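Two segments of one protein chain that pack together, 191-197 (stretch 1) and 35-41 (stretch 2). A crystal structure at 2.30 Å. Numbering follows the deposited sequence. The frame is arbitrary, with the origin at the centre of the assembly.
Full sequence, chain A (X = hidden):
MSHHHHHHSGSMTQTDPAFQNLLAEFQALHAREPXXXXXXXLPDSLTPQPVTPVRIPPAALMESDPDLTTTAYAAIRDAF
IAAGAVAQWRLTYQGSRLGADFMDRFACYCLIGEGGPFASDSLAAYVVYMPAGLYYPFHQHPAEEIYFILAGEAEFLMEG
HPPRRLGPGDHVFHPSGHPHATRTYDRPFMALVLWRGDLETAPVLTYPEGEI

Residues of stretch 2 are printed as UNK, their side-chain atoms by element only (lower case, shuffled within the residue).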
# COMPACT_ATOMS: atom_id res chain seq x y z
N ALA A 191 -0.44 -2.90 -4.58
CA ALA A 191 0.49 -1.82 -4.88
C ALA A 191 1.51 -1.64 -3.79
O ALA A 191 1.25 -1.92 -2.63
CB ALA A 191 -0.25 -0.49 -5.11
N LEU A 192 2.68 -1.17 -4.19
CA LEU A 192 3.63 -0.59 -3.27
C LEU A 192 3.28 0.88 -3.15
O LEU A 192 3.02 1.53 -4.17
CB LEU A 192 5.06 -0.75 -3.79
CG LEU A 192 6.14 0.07 -3.07
CD1 LEU A 192 6.41 -0.50 -1.68
CD2 LEU A 192 7.42 0.15 -3.91
N VAL A 193 3.25 1.38 -1.92
CA VAL A 193 2.97 2.78 -1.63
C VAL A 193 4.12 3.39 -0.83
O VAL A 193 4.41 2.92 0.26
CB VAL A 193 1.68 2.93 -0.83
CG1 VAL A 193 1.27 4.41 -0.75
CG2 VAL A 193 0.60 2.08 -1.44
N LEU A 194 4.76 4.43 -1.37
CA LEU A 194 5.84 5.14 -0.69
C LEU A 194 5.39 6.49 -0.18
O LEU A 194 4.64 7.18 -0.85
CB LEU A 194 7.04 5.34 -1.62
CG LEU A 194 7.66 4.05 -2.16
CD1 LEU A 194 8.87 4.33 -3.00
CD2 LEU A 194 8.01 3.10 -1.02
N TRP A 195 5.84 6.85 1.03
CA TRP A 195 5.57 8.15 1.65
C TRP A 195 6.87 8.91 1.89
O TRP A 195 7.91 8.32 2.18
CB TRP A 195 4.86 8.00 2.99
CG TRP A 195 3.42 7.75 2.90
CD1 TRP A 195 2.75 7.26 1.85
CD2 TRP A 195 2.45 7.99 3.93
NE1 TRP A 195 1.41 7.16 2.13
CE2 TRP A 195 1.20 7.60 3.41
CE3 TRP A 195 2.51 8.48 5.23
CZ2 TRP A 195 0.03 7.72 4.14
CZ3 TRP A 195 1.35 8.58 5.96
CH2 TRP A 195 0.12 8.20 5.41
N ARG A 196 6.78 10.22 1.78
CA ARG A 196 7.90 11.08 2.10
C ARG A 196 7.32 12.33 2.71
O ARG A 196 6.17 12.67 2.43
CB ARG A 196 8.73 11.37 0.85
CG ARG A 196 8.04 12.23 -0.19
CD ARG A 196 8.85 12.33 -1.48
NE ARG A 196 8.41 13.48 -2.28
CZ ARG A 196 8.97 13.89 -3.41
NH1 ARG A 196 10.01 13.26 -3.94
NH2 ARG A 196 8.49 14.95 -4.03
N GLY A 197 8.09 12.99 3.57
CA GLY A 197 7.64 14.18 4.24
C GLY A 197 7.08 13.89 5.61
O GLY A 197 7.72 13.22 6.41
N UNK A 35 10.66 5.73 -11.20
CA UNK A 35 9.61 6.45 -10.55
C UNK A 35 9.74 6.24 -9.01
O UNK A 35 9.50 7.07 -8.37
c UNK A 35 8.31 6.20 -11.10
N UNK A 36 10.23 5.16 -8.57
CA UNK A 36 10.55 4.91 -7.21
C UNK A 36 11.79 5.59 -6.67
O UNK A 36 11.77 6.24 -5.77
c UNK A 36 9.33 2.63 -7.39
c UNK A 36 9.52 1.31 -6.90
c UNK A 36 10.46 3.48 -6.93
c UNK A 36 7.98 3.01 -7.00
N UNK A 37 12.84 5.39 -7.38
CA UNK A 37 14.15 5.93 -7.18
C UNK A 37 14.22 7.40 -7.34
O UNK A 37 14.83 7.98 -6.64
c UNK A 37 15.18 5.19 -8.03
N UNK A 38 13.48 7.97 -8.26
CA UNK A 38 13.14 9.34 -8.27
C UNK A 38 12.38 10.00 -7.19
O UNK A 38 12.56 11.08 -6.98
N UNK A 39 11.54 9.29 -6.50
CA UNK A 39 10.77 9.77 -5.37
C UNK A 39 11.46 9.95 -4.08
O UNK A 39 11.31 10.75 -3.50
c UNK A 39 7.93 8.83 -1.95
c UNK A 39 8.59 9.23 -4.10
c UNK A 39 6.61 10.20 -3.28
c UNK A 39 9.49 8.94 -5.24
c UNK A 39 7.50 10.02 -4.27
c UNK A 39 8.76 8.62 -2.97
c UNK A 39 6.83 9.59 -2.14
N UNK A 40 12.32 9.09 -3.82
CA UNK A 40 13.03 8.86 -2.63
C UNK A 40 14.31 7.95 -2.85
O UNK A 40 14.34 7.06 -3.47
c UNK A 40 12.67 8.93 -0.21
c UNK A 40 11.50 7.13 -1.43
c UNK A 40 12.09 8.49 -1.45
N UNK A 41 15.35 8.32 -2.26
CA UNK A 41 16.50 7.55 -2.03
C UNK A 41 16.39 6.67 -0.92
O UNK A 41 15.93 7.01 0.08
c UNK A 41 17.73 8.41 -1.90

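Position 35 has one side-chain atom, a carbon. It lies out of reach of stretch 1. A lone CB identifies Ala 35.

Position 36 has four side-chain carbons, forked at the second. The CA-to-CB bond points toward the strand, and the branched end meets the side chains of Leu 192 and Leu 194. Four carbons with the fork one step beyond CB make this Leu 36. Its CD1 lies 3.8 Å from CD2 of Leu 192, and its CD2 lies 4.3 Å from CD1 of Leu 194. The contact is apolar on both sides.

Position 37 again carries a single carbon. The CA-to-CB bond points away from the strand, and the atom touches nothing there. This is Ala 37.

Position 38 has backbone atoms and no side-chain atoms. It is Gly 38. An ideal CB here would have nothing of stretch 1 within 5.5 Å, so the strand does not account for its absence.

Position 39 has seven side-chain carbons: one, then a ring of six. The ring lies against Leu 194 and Arg 196. No oxygen is attached to it, so the residue is Phe 39 and not tyrosine. Its CE2 is 3.6 Å from CB of Leu 194, and its CZ is 3.5 Å from O of Leu 194. CD of Arg 196 sits over one face, 3.5 Å from the ring centroid, in a CH-pi contact. The guanidinium of Arg 196 lies flat on the ring, with planes at 18° and centres 4.7 Å apart. The stack is off-centre.

Position 40 has three side-chain carbons, one carrying the other two. The fork is at CB, without oxygen, and touches Leu 194. This is Val 40. Its CG1 lies 4.1 Å from CD1 of Leu 194.

Position 41 has one side-chain carbon, far from stretch 1. It is Ala 41.

The strand and the helix run nearly parallel, at 16°. Leu 192, Leu 194 and Arg 196 point toward stretch 2, while Val 193 and Trp 195 point away, as expected of alternating strand residues. The leucines provide apolar packing for Leu 36, Phe 39 and Val 40. Arg 196 adds the polar part: its NH1 donates a hydrogen bond to the backbone O of Phe 39, at 2.9 Å. Thus one arginine covers the ring of Phe 39 and also binds that residue's carbonyl. Its NE and NH2 are hydrogen-bonded elsewhere in the structure.

Stretch 2, residues 35-41: ALAGFVA
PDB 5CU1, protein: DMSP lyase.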